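Local coordinates for protein fervidolysin (Fervidobacterium pennivorans, PDB 1R6V) that degrades keratin into peptides as a subtilisin-like serine protease, letting its bacterium grow on feathers, and carries two beta-sandwich domains that may help engage substrate, at residues A[279-284]-A[308-313]; A[415-420]-A[424-429]; A[468-471]-A[477-480]; A[536-541]-A[550-555]. The protein carries 1 engineered substitution. All coordinates share one frame; numbering follows the deposited sequence.

Contact 1 (A[279-284]-A[308-313])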
loop_
_atom_site.group_PDB
_atom_site.type_symbol
_atom_site.label_atom_id
_atom_site.label_comp_id
_atom_site.label_asym_id
_atom_site.label_seq_id
_atom_site.Cartn_x
_atom_site.Cartn_y
_atom_site.Cartn_z
ATOM N N GLU A 279 -1.776 -6.621 0.675
ATOM C CA GLU A 279 -2.378 -7.951 0.780
ATOM C C GLU A 279 -3.861 -7.893 1.114
ATOM O O GLU A 279 -4.663 -8.665 0.592
ATOM C CB GLU A 279 -1.673 -8.788 1.852
ATOM C CG GLU A 279 -0.356 -9.371 1.452
ATOM C CD GLU A 279 -0.470 -10.341 0.281
ATOM O OE1 GLU A 279 -1.098 -11.411 0.407
ATOM O OE2 GLU A 279 0.082 -10.023 -0.769
ATOM N N ALA A 280 -4.238 -6.978 2.001
ATOM C CA ALA A 280 -5.634 -6.852 2.384
ATOM C C ALA A 280 -6.489 -6.339 1.215
ATOM O O ALA A 280 -7.599 -6.826 0.981
ATOM C CB ALA A 280 -5.751 -5.918 3.568
ATOM N N PHE A 281 -5.986 -5.332 0.514
ATOM C CA PHE A 281 -6.719 -4.809 -0.625
ATOM C C PHE A 281 -6.842 -5.851 -1.716
ATOM O O PHE A 281 -7.906 -5.981 -2.330
ATOM C CB PHE A 281 -6.046 -3.551 -1.174
ATOM C CG PHE A 281 -6.638 -2.292 -0.635
ATOM C CD1 PHE A 281 -6.524 -1.971 0.717
ATOM C CD2 PHE A 281 -7.372 -1.456 -1.466
ATOM C CE1 PHE A 281 -7.151 -0.819 1.247
ATOM C CE2 PHE A 281 -8.004 -0.299 -0.954
ATOM C CZ PHE A 281 -7.892 0.015 0.400
ATOM N N ASP A 282 -5.772 -6.606 -1.942
ATOM C CA ASP A 282 -5.786 -7.639 -2.976
ATOM C C ASP A 282 -6.706 -8.796 -2.572
ATOM O O ASP A 282 -7.331 -9.428 -3.421
ATOM C CB ASP A 282 -4.355 -8.127 -3.253
ATOM C CG ASP A 282 -3.491 -7.064 -3.939
ATOM O OD1 ASP A 282 -4.049 -6.004 -4.329
ATOM O OD2 ASP A 282 -2.265 -7.290 -4.089
ATOM N N TYR A 283 -6.779 -9.075 -1.267
ATOM C CA TYR A 283 -7.663 -10.119 -0.742
ATOM C C TYR A 283 -9.110 -9.736 -1.054
ATOM O O TYR A 283 -9.910 -10.535 -1.541
ATOM C CB TYR A 283 -7.519 -10.210 0.775
ATOM C CG TYR A 283 -8.418 -11.218 1.466
ATOM C CD1 TYR A 283 -8.019 -12.547 1.611
ATOM C CD2 TYR A 283 -9.632 -10.827 2.044
ATOM C CE1 TYR A 283 -8.801 -13.456 2.328
ATOM C CE2 TYR A 283 -10.418 -11.724 2.758
ATOM C CZ TYR A 283 -9.995 -13.037 2.897
ATOM O OH TYR A 283 -10.754 -13.939 3.602
ATOM N N ALA A 284 -9.455 -8.492 -0.747
ATOM C CA ALA A 284 -10.805 -8.057 -1.007
ATOM C C ALA A 284 -11.126 -8.131 -2.512
ATOM O O ALA A 284 -12.180 -8.638 -2.902
ATOM C CB ALA A 284 -10.992 -6.613 -0.476
ATOM N N ALA A 308 -4.609 4.674 -1.850
ATOM C CA ALA A 308 -4.988 5.181 -3.175
ATOM C C ALA A 308 -4.069 4.701 -4.297
ATOM O O ALA A 308 -4.522 4.452 -5.416
ATOM C CB ALA A 308 -5.022 6.733 -3.160
ATOM N N GLY A 309 -2.774 4.580 -3.992
ATOM C CA GLY A 309 -1.792 4.162 -4.982
ATOM C C GLY A 309 -1.698 2.684 -5.324
ATOM O O GLY A 309 -0.908 2.310 -6.196
ATOM N N TYR A 310 -2.462 1.826 -4.653
ATOM C CA TYR A 310 -2.394 0.395 -4.994
ATOM C C TYR A 310 -3.142 0.139 -6.302
ATOM O O TYR A 310 -4.246 0.654 -6.507
ATOM C CB TYR A 310 -3.011 -0.457 -3.882
ATOM C CG TYR A 310 -2.199 -0.469 -2.596
ATOM C CD1 TYR A 310 -2.825 -0.308 -1.360
ATOM C CD2 TYR A 310 -0.817 -0.665 -2.617
ATOM C CE1 TYR A 310 -2.093 -0.333 -0.168
ATOM C CE2 TYR A 310 -0.076 -0.696 -1.426
ATOM C CZ TYR A 310 -0.733 -0.529 -0.213
ATOM O OH TYR A 310 -0.017 -0.580 0.961
ATOM N N PRO A 311 -2.559 -0.668 -7.207
ATOM C CA PRO A 311 -3.253 -0.931 -8.472
ATOM C C PRO A 311 -4.573 -1.650 -8.297
ATOM O O PRO A 311 -4.692 -2.550 -7.458
ATOM C CB PRO A 311 -2.235 -1.749 -9.267
ATOM C CG PRO A 311 -1.419 -2.449 -8.189
ATOM C CD PRO A 311 -1.246 -1.335 -7.170
ATOM N N GLY A 312 -5.574 -1.220 -9.066
ATOM C CA GLY A 312 -6.874 -1.853 -9.023
ATOM C C GLY A 312 -7.990 -1.079 -8.347
ATOM O O GLY A 312 -9.172 -1.335 -8.612
ATOM N N VAL A 313 -7.637 -0.163 -7.450
ATOM C CA VAL A 313 -8.658 0.614 -6.766
ATOM C C VAL A 313 -9.243 1.641 -7.725
ATOM O O VAL A 313 -8.658 1.925 -8.771
ATOM C CB VAL A 313 -8.097 1.379 -5.542
ATOM C CG1 VAL A 313 -7.386 0.418 -4.611
ATOM C CG2 VAL A 313 -7.188 2.493 -5.979
HETATM O O HOH W 1 -3.117 -3.660 -5.465
#

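Contact 2 (A[415-420]-A[424-429])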
loop_
_atom_site.group_PDB
_atom_site.type_symbol
_atom_site.label_atom_id
_atom_site.label_comp_id
_atom_site.label_asym_id
_atom_site.label_seq_id
_atom_site.Cartn_x
_atom_site.Cartn_y
_atom_site.Cartn_z
ATOM N N PHE A 415 -18.834 11.604 -18.083
ATOM C CA PHE A 415 -19.068 12.776 -18.903
ATOM C C PHE A 415 -17.767 13.544 -18.971
ATOM O O PHE A 415 -17.213 13.964 -17.947
ATOM C CB PHE A 415 -20.155 13.639 -18.279
ATOM C CG PHE A 415 -20.383 14.926 -18.998
ATOM C CD1 PHE A 415 -20.321 16.132 -18.316
ATOM C CD2 PHE A 415 -20.626 14.932 -20.365
ATOM C CE1 PHE A 415 -20.499 17.338 -18.991
ATOM C CE2 PHE A 415 -20.804 16.132 -21.055
ATOM C CZ PHE A 415 -20.737 17.336 -20.365
ATOM N N ASP A 416 -17.269 13.712 -20.190
ATOM C CA ASP A 416 -16.022 14.416 -20.416
ATOM C C ASP A 416 -16.343 15.906 -20.491
ATOM O O ASP A 416 -16.483 16.460 -21.579
ATOM C CB ASP A 416 -15.414 13.926 -21.733
ATOM C CG ASP A 416 -14.170 14.677 -22.116
ATOM O OD1 ASP A 416 -13.781 14.595 -23.297
ATOM O OD2 ASP A 416 -13.582 15.347 -21.243
ATOM N N PHE A 417 -16.462 16.553 -19.336
ATOM C CA PHE A 417 -16.799 17.964 -19.301
ATOM C C PHE A 417 -15.698 18.882 -19.825
ATOM O O PHE A 417 -15.989 19.965 -20.340
ATOM C CB PHE A 417 -17.228 18.366 -17.880
ATOM C CG PHE A 417 -16.188 18.114 -16.826
ATOM C CD1 PHE A 417 -15.209 19.059 -16.555
ATOM C CD2 PHE A 417 -16.193 16.924 -16.094
ATOM C CE1 PHE A 417 -14.247 18.831 -15.573
ATOM C CE2 PHE A 417 -15.240 16.685 -15.113
ATOM C CZ PHE A 417 -14.265 17.634 -14.848
ATOM N N ASN A 418 -14.444 18.454 -19.710
ATOM C CA ASN A 418 -13.328 19.253 -20.204
ATOM C C ASN A 418 -13.151 19.143 -21.717
ATOM O O ASN A 418 -12.600 20.047 -22.348
ATOM C CB ASN A 418 -12.022 18.853 -19.521
ATOM C CG ASN A 418 -11.880 19.467 -18.151
ATOM O OD1 ASN A 418 -12.315 20.600 -17.920
ATOM N ND2 ASN A 418 -11.256 18.737 -17.237
ATOM N N GLY A 419 -13.601 18.033 -22.292
ATOM C CA GLY A 419 -13.489 17.844 -23.729
ATOM C C GLY A 419 -12.203 17.183 -24.183
ATOM O O GLY A 419 -12.060 16.841 -25.360
ATOM N N ASN A 420 -11.268 17.002 -23.256
ATOM C CA ASN A 420 -9.983 16.376 -23.554
ATOM C C ASN A 420 -10.027 14.848 -23.443
ATOM O O ASN A 420 -9.044 14.177 -23.740
ATOM C CB ASN A 420 -8.909 16.902 -22.602
ATOM C CG ASN A 420 -9.305 16.744 -21.141
ATOM O OD1 ASN A 420 -10.174 15.926 -20.804
ATOM N ND2 ASN A 420 -8.662 17.520 -20.262
ATOM N N HIS A 424 -5.154 14.173 -15.661
ATOM C CA HIS A 424 -4.712 13.826 -14.306
ATOM C C HIS A 424 -5.554 14.433 -13.192
ATOM O O HIS A 424 -5.426 14.052 -12.029
ATOM C CB HIS A 424 -3.259 14.270 -14.075
ATOM C CG HIS A 424 -2.244 13.483 -14.844
ATOM N ND1 HIS A 424 -1.097 12.983 -14.264
ATOM C CD2 HIS A 424 -2.186 13.133 -16.151
ATOM C CE1 HIS A 424 -0.377 12.359 -15.181
ATOM N NE2 HIS A 424 -1.016 12.437 -16.334
ATOM N N ASP A 425 -6.408 15.386 -13.531
ATOM C CA ASP A 425 -7.215 16.031 -12.505
ATOM C C ASP A 425 -8.498 15.274 -12.169
ATOM O O ASP A 425 -8.804 15.026 -10.997
ATOM C CB ASP A 425 -7.565 17.457 -12.943
ATOM C CG ASP A 425 -6.376 18.390 -12.883
ATOM O OD1 ASP A 425 -6.497 19.550 -13.330
ATOM O OD2 ASP A 425 -5.317 17.962 -12.380
ATOM N N THR A 426 -9.233 14.894 -13.205
ATOM C CA THR A 426 -10.508 14.214 -13.012
ATOM C C THR A 426 -10.626 12.891 -13.745
ATOM O O THR A 426 -11.729 12.357 -13.896
ATOM C CB THR A 426 -11.655 15.122 -13.469
ATOM O OG1 THR A 426 -12.915 14.451 -13.296
ATOM C CG2 THR A 426 -11.470 15.483 -14.934
ATOM N N GLY A 427 -9.502 12.351 -14.190
ATOM C CA GLY A 427 -9.563 11.088 -14.908
ATOM C C GLY A 427 -10.415 11.230 -16.155
ATOM O O GLY A 427 -10.263 12.196 -16.905
ATOM N N TYR A 428 -11.331 10.291 -16.379
ATOM C CA TYR A 428 -12.169 10.334 -17.572
ATOM C C TYR A 428 -13.386 11.256 -17.498
ATOM O O TYR A 428 -14.157 11.338 -18.452
ATOM C CB TYR A 428 -12.593 8.911 -17.956
ATOM C CG TYR A 428 -11.398 8.025 -18.248
ATOM C CD1 TYR A 428 -10.768 7.323 -17.228
ATOM C CD2 TYR A 428 -10.861 7.937 -19.534
ATOM C CE1 TYR A 428 -9.631 6.552 -17.476
ATOM C CE2 TYR A 428 -9.719 7.171 -19.790
ATOM C CZ TYR A 428 -9.110 6.482 -18.755
ATOM O OH TYR A 428 -7.977 5.734 -18.985
ATOM N N GLY A 429 -13.556 11.943 -16.370
ATOM C CA GLY A 429 -14.668 12.870 -16.231
ATOM C C GLY A 429 -15.612 12.615 -15.076
ATOM O O GLY A 429 -15.286 11.884 -14.144
HETATM O O HOH W 2 -11.172 14.199 -18.386
#

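Contact 3 (A[468-471]-A[477-480])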
loop_
_atom_site.group_PDB
_atom_site.type_symbol
_atom_site.label_atom_id
_atom_site.label_comp_id
_atom_site.label_asym_id
_atom_site.label_seq_id
_atom_site.Cartn_x
_atom_site.Cartn_y
_atom_site.Cartn_z
ATOM N N VAL A 468 8.386 -1.482 -9.734
ATOM C CA VAL A 468 7.861 -1.772 -11.063
ATOM C C VAL A 468 6.879 -0.665 -11.382
ATOM O O VAL A 468 5.852 -0.492 -10.714
ATOM C CB VAL A 468 7.155 -3.143 -11.124
ATOM C CG1 VAL A 468 6.586 -3.378 -12.536
ATOM C CG2 VAL A 468 8.137 -4.251 -10.784
ATOM N N SER A 469 7.213 0.088 -12.421
ATOM C CA SER A 469 6.420 1.227 -12.836
ATOM C C SER A 469 5.837 0.985 -14.223
ATOM O O SER A 469 6.585 0.731 -15.161
ATOM C CB SER A 469 7.342 2.452 -12.852
ATOM O OG SER A 469 6.642 3.644 -13.114
ATOM N N MET A 470 4.510 1.034 -14.350
ATOM C CA MET A 470 3.867 0.830 -15.656
ATOM C C MET A 470 3.420 2.212 -16.098
ATOM O O MET A 470 2.478 2.768 -15.551
ATOM C CB MET A 470 2.668 -0.122 -15.530
ATOM C CG MET A 470 3.022 -1.476 -14.901
ATOM S SD MET A 470 1.617 -2.631 -14.696
ATOM C CE MET A 470 1.134 -2.905 -16.529
ATOM N N MET A 471 4.112 2.761 -17.090
ATOM C CA MET A 471 3.837 4.107 -17.554
ATOM C C MET A 471 3.300 4.152 -18.978
ATOM O O MET A 471 3.511 3.229 -19.764
ATOM C CB MET A 471 5.129 4.927 -17.474
ATOM C CG MET A 471 5.929 4.696 -16.189
ATOM S SD MET A 471 7.476 5.702 -16.064
ATOM C CE MET A 471 6.785 7.134 -15.275
ATOM N N CYS A 477 -1.265 5.298 -14.660
ATOM C CA CYS A 477 -0.009 4.582 -14.551
ATOM C C CYS A 477 -0.179 3.731 -13.301
ATOM O O CYS A 477 -1.054 4.008 -12.480
ATOM C CB CYS A 477 1.154 5.554 -14.381
ATOM S SG CYS A 477 1.430 6.559 -15.890
ATOM N N TYR A 478 0.644 2.702 -13.159
ATOM C CA TYR A 478 0.542 1.834 -11.994
ATOM C C TYR A 478 1.909 1.635 -11.376
ATOM O O TYR A 478 2.931 1.782 -12.044
ATOM C CB TYR A 478 -0.050 0.477 -12.385
ATOM C CG TYR A 478 -1.448 0.572 -12.977
ATOM C CD1 TYR A 478 -1.661 0.363 -14.341
ATOM C CD2 TYR A 478 -2.551 0.861 -12.171
ATOM C CE1 TYR A 478 -2.948 0.436 -14.893
ATOM C CE2 TYR A 478 -3.843 0.934 -12.705
ATOM C CZ TYR A 478 -4.028 0.716 -14.068
ATOM O OH TYR A 478 -5.294 0.751 -14.594
ATOM N N TYR A 479 1.932 1.293 -10.093
ATOM C CA TYR A 479 3.196 1.088 -9.406
ATOM C C TYR A 479 3.047 0.023 -8.332
ATOM O O TYR A 479 2.006 -0.070 -7.691
ATOM C CB TYR A 479 3.646 2.410 -8.769
ATOM C CG TYR A 479 4.858 2.306 -7.857
ATOM C CD1 TYR A 479 4.719 1.948 -6.511
ATOM C CD2 TYR A 479 6.136 2.570 -8.336
ATOM C CE1 TYR A 479 5.833 1.856 -5.668
ATOM C CE2 TYR A 479 7.258 2.483 -7.500
ATOM C CZ TYR A 479 7.098 2.125 -6.172
ATOM O OH TYR A 479 8.209 2.031 -5.359
ATOM N N ALA A 480 4.083 -0.785 -8.154
ATOM C CA ALA A 480 4.092 -1.816 -7.120
ATOM C C ALA A 480 5.524 -2.261 -6.878
ATOM O O ALA A 480 6.391 -2.114 -7.734
ATOM C CB ALA A 480 3.247 -3.013 -7.533
HETATM O O HOH W 3 4.194 4.556 -12.041
#

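Contact 4 (A[536-541]-A[550-555])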
loop_
_atom_site.group_PDB
_atom_site.type_symbol
_atom_site.label_atom_id
_atom_site.label_comp_id
_atom_site.label_asym_id
_atom_site.label_seq_id
_atom_site.Cartn_x
_atom_site.Cartn_y
_atom_site.Cartn_z
ATOM N N ALA A 536 15.720 -2.314 -15.871
ATOM C CA ALA A 536 15.253 -2.907 -17.116
ATOM C C ALA A 536 14.054 -2.098 -17.581
ATOM O O ALA A 536 13.297 -1.574 -16.767
ATOM C CB ALA A 536 14.847 -4.360 -16.897
ATOM N N SER A 537 13.896 -1.972 -18.892
ATOM C CA SER A 537 12.769 -1.235 -19.424
ATOM C C SER A 537 12.190 -2.060 -20.556
ATOM O O SER A 537 12.924 -2.687 -21.320
ATOM C CB SER A 537 13.209 0.138 -19.936
ATOM O OG SER A 537 14.117 0.012 -21.008
ATOM N N PHE A 538 10.864 -2.086 -20.634
ATOM C CA PHE A 538 10.170 -2.830 -21.676
ATOM C C PHE A 538 9.185 -1.859 -22.300
ATOM O O PHE A 538 8.099 -1.645 -21.770
ATOM C CB PHE A 538 9.442 -4.030 -21.066
ATOM C CG PHE A 538 10.350 -4.973 -20.327
ATOM C CD1 PHE A 538 10.738 -4.705 -19.017
ATOM C CD2 PHE A 538 10.864 -6.101 -20.964
ATOM C CE1 PHE A 538 11.632 -5.551 -18.351
ATOM C CE2 PHE A 538 11.757 -6.952 -20.310
ATOM C CZ PHE A 538 12.144 -6.678 -18.999
ATOM N N VAL A 539 9.579 -1.268 -23.428
ATOM C CA VAL A 539 8.757 -0.279 -24.125
ATOM C C VAL A 539 7.669 -0.922 -24.979
ATOM O O VAL A 539 7.909 -1.920 -25.651
ATOM C CB VAL A 539 9.655 0.626 -25.021
ATOM C CG1 VAL A 539 8.804 1.600 -25.827
ATOM C CG2 VAL A 539 10.631 1.391 -24.150
ATOM N N GLY A 540 6.473 -0.340 -24.942
ATOM C CA GLY A 540 5.369 -0.874 -25.722
ATOM C C GLY A 540 4.980 -2.293 -25.361
ATOM O O GLY A 540 4.652 -3.111 -26.234
ATOM N N PHE A 541 5.026 -2.614 -24.072
ATOM C CA PHE A 541 4.654 -3.960 -23.660
ATOM C C PHE A 541 3.130 -4.018 -23.624
ATOM O O PHE A 541 2.491 -3.138 -23.060
ATOM C CB PHE A 541 5.201 -4.296 -22.268
ATOM C CG PHE A 541 4.933 -5.713 -21.850
ATOM C CD1 PHE A 541 5.811 -6.741 -22.203
ATOM C CD2 PHE A 541 3.787 -6.032 -21.136
ATOM C CE1 PHE A 541 5.541 -8.062 -21.844
ATOM C CE2 PHE A 541 3.510 -7.340 -20.777
ATOM C CZ PHE A 541 4.389 -8.363 -21.131
ATOM N N LEU A 550 4.960 -10.669 -17.013
ATOM C CA LEU A 550 6.208 -10.193 -17.607
ATOM C C LEU A 550 7.303 -10.721 -16.689
ATOM O O LEU A 550 7.272 -10.468 -15.486
ATOM C CB LEU A 550 6.259 -8.664 -17.616
ATOM C CG LEU A 550 7.223 -7.913 -18.546
ATOM C CD1 LEU A 550 7.775 -6.724 -17.809
ATOM C CD2 LEU A 550 8.340 -8.794 -19.048
ATOM N N ASN A 551 8.253 -11.462 -17.253
ATOM C CA ASN A 551 9.349 -12.018 -16.467
ATOM C C ASN A 551 10.598 -11.203 -16.741
ATOM O O ASN A 551 10.931 -10.940 -17.895
ATOM C CB ASN A 551 9.611 -13.482 -16.847
ATOM C CG ASN A 551 8.397 -14.363 -16.656
ATOM O OD1 ASN A 551 7.889 -14.504 -15.547
ATOM N ND2 ASN A 551 7.917 -14.960 -17.748
ATOM N N VAL A 552 11.285 -10.808 -15.674
ATOM C CA VAL A 552 12.498 -10.015 -15.789
ATOM C C VAL A 552 13.633 -10.769 -15.100
ATOM O O VAL A 552 13.474 -11.271 -13.985
ATOM C CB VAL A 552 12.310 -8.629 -15.115
ATOM C CG1 VAL A 552 13.578 -7.807 -15.247
ATOM C CG2 VAL A 552 11.132 -7.893 -15.746
ATOM N N ASN A 553 14.770 -10.876 -15.780
ATOM C CA ASN A 553 15.917 -11.572 -15.213
ATOM C C ASN A 553 17.075 -10.605 -15.037
ATOM O O ASN A 553 17.642 -10.112 -16.012
ATOM C CB ASN A 553 16.334 -12.729 -16.124
ATOM C CG ASN A 553 15.279 -13.811 -16.206
ATOM O OD1 ASN A 553 15.112 -14.601 -15.278
ATOM N ND2 ASN A 553 14.551 -13.844 -17.311
ATOM N N PHE A 554 17.410 -10.321 -13.784
ATOM C CA PHE A 554 18.510 -9.423 -13.475
ATOM C C PHE A 554 19.831 -10.178 -13.627
ATOM O O PHE A 554 19.873 -11.408 -13.540
ATOM C CB PHE A 554 18.388 -8.914 -12.023
ATOM C CG PHE A 554 17.495 -7.704 -11.857
ATOM C CD1 PHE A 554 16.928 -7.071 -12.959
ATOM C CD2 PHE A 554 17.262 -7.170 -10.594
ATOM C CE1 PHE A 554 16.149 -5.924 -12.814
ATOM C CE2 PHE A 554 16.484 -6.019 -10.438
ATOM C CZ PHE A 554 15.925 -5.393 -11.551
ATOM N N ASN A 555 20.897 -9.427 -13.879
ATOM C CA ASN A 555 22.243 -9.984 -13.980
ATOM C C ASN A 555 23.200 -8.926 -13.439
ATOM O O ASN A 555 22.847 -7.755 -13.342
ATOM C CB ASN A 555 22.617 -10.350 -15.430
ATOM C CG ASN A 555 22.553 -9.162 -16.382
ATOM O OD1 ASN A 555 23.191 -8.139 -16.171
ATOM N ND2 ASN A 555 21.776 -9.307 -17.446
#

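Contact 1 (A[279-284]-A[308-313])
Phe281 reaches out from its helix to the loop 308-313 and makes the tight part of this contact with Val313. The CD2-CE2 side of the ring lies against one methyl of the valine, with Phe281 CD2 3.7 Å from Val313 CG1. That methyl stands anti to the valine's own carbonyl carbon (chi1 -54°), a setting that brings it against the ring. Tyr310 approaches the same phenylalanine more loosely: Phe281 CG is 4.4 Å from Tyr310 CD1, and the two rings meet obliquely with their planes at 49°. The tyrosine hydroxyl is engaged beyond this pair, in a hydrogen bond with Ser274 N.

On the side of Asp282 the packing gives way to water. Asp282 is linked to the loop through one water molecule, which donates to Asp282 OD1 at 2.8 Å and to Pro311 O at 2.8 Å. Both of its hydrogens are thereby used in the bridge, while Asp282 OD2 forms a salt bridge with Lys278. The loop takes its shape from a type II turn running from Tyr310 to Val313, with Pro311 and Gly312 at its two central positions; Gly312 has a phi of 107°, which suits a residue without a beta carbon.

Within the subtilisin-like catalytic domain, the contact sets helix 275-286 against the loop that leads into strand 314-322. Ile253 of helix 246-258, Met291 of strand 290-294 and His266 of strand 263-269 also pack on Phe281, while Pro311 rests on Phe490, Pro491 and Ile493 of strand 487-494.

Contact 2 (A[415-420]-A[424-429])
Asn418 ND2, 4.0 Å from Thr426 CG2, and Asn420 ND2 both grip Asp423 OD2 in the short link between the two segments. The other oxygen of that carboxylate, Asp423 OD1, accepts from Thr426 N, so one aspartate ties both segments together. Asp416 adds a local Asx motif, its OD2 accepting from Gly419 N at 2.9 Å and met from above the carboxylate plane.

The apolar part is Phe417 against Thr426. The two side chains point at each other, and the far end of the ring meets the threonine methyl, Phe417 CZ to Thr426 CG2 being 3.5 Å. With its CG between the backbone N and the carbonyl carbon (chi1 59°), the phenylalanine brings CE2 to 4.0 Å from Gly429 CA as well. An alanine in place of Phe417 is likely to leave a gap beside the threonine methyl and take away the apolar cover of Gly429. Lacking a side chain, Gly429 can bring its CA to 3.3 Å from Phe415 O in a CA-H...O contact.

A type II' turn from Thr426 to Gly429, with Gly427 at its second position, folds the later segment back. Tyr428 and Gly429 bond through their backbones to Ser339 and Gly341, which fixes this loop, between helices 403-413 and 433-438, to strand 338-343 of the mostly parallel beta-sheet core of the subtilisin-like fold.

Contact 3 (A[468-471]-A[477-480])
Four backbone hydrogen bonds join the paired residues of 468-471 and 477-480. Met470 and Tyr478 bond in both directions: Met470 N gives a nearly straight bond to Tyr478 O (2.9 Å, 173°), and Tyr478 N returns one of 3.0 Å to a lone pair of Met470 O. Val468 and Ala480 form the second such pair, with Val468 N to Ala480 O at 2.9 Å and Ala480 N to Val468 O at 3.1 Å. Two of the carbonyl oxygens have further company. Val468 O also receives a CA-H...O contact from Tyr479 CA at 3.4 Å, and Tyr478 O accepts a hydrogen bond from a water 3.0 Å away. That water also bonds to Ser469 OG, tying the serine to the neighbouring strand.

Strands 466-471 and 478-481 thus make an antiparallel beta hairpin, with the segments 468-471 and 478-480 at 174°, at one border of a four-stranded sheet in the Ig-like domain. Ser469 and Tyr479 are the non-hydrogen-bonded pair between the two bonded ones; the backbone of Ser469 bonds instead to Phe501 of strand 496-505, as that of Met471 does to Asp499.

Val468, Met470, Tyr478 and Ala480 share a face of the sheet. Met470 CB and Tyr478 CB sit 4.2 Å apart there, and Met470 meets Phe490, Ile493 and Phe450 of the facing sheet. The Tyr478 hydroxyl bonds to Asp494 N. Toward the turn, Cys477 SG lies 3.8 Å from Met471 CA, while Cys477 N donates a hydrogen bond to Asp336 OD2 of the catalytic domain.

Contact 4 (A[536-541]-A[550-555])
This contact is interior packing of the Ig-like beta-sandwich: Ala536, Phe538 and Phe541 from one sheet meet Leu550 and Val552 from the sheet facing it. Leu550 does most of the work, fitting between two aromatic rings. Its CD1 methyl lies over a face of Phe538, 4.0 Å from the ring centroid and 20° off the normal, while Leu550 CG sits over a face of Phe541, again 4.0 Å from the centroid. Both are CH-pi contacts. The rings reach their places by different torsions: Phe541 has CG anti to its backbone N (chi1 -175°), whereas in Phe538 CG stands anti to the carbonyl carbon (chi1 -58°).

The axes of 536-538 and 550-553 pass 9.2 Å apart, a spacing bridged by side chains alone. Strand 535-543 borders the four-stranded sheet beside 496-505, and strand 549-553 runs parallel to 446-455 in the opposing one. The phenylalanines are brought to the same interior despite a corner in the chain between them, where Gly540 and Phe541 form a G1 beta bulge opposite Tyr498; Gly540 N bonds there to Asp499 OD1.

Val552 meets the far end of the Phe538 ring, its CG2 3.5 Å from Phe538 CE1, and turns its other methyl, CG1, to Ala536 CB at 4.0 Å. Replacing Phe538 with a serine would probably open a gap between the sheets, leaving Leu550 CD1 and Val552 CG2 without their aromatic partner. Leu550 also packs on Phe450, and Val552 on Val454, both of strand 446-455.

In the fold
Contacts 1 and 3 touch each other across the boundary between the catalytic and Ig-like domains: Pro311 CD is 3.5 Å from Tyr479 O, and Pro311 CB is 3.9 Å from Tyr478 CD2. Contact 2 shares the catalytic domain with contact 1, their centres about 24 Å apart, and its nearest atom comes within about 6 Å of contact 3 without touching. Contacts 3 and 4 reach the two outermost strands of one Ig-like sheet, their centres about 13 Å apart. Contact 1 alone approaches the active site: the Phe281 side chain lies about 12 Å from that of Asp162, inferred to belong to the charge relay system.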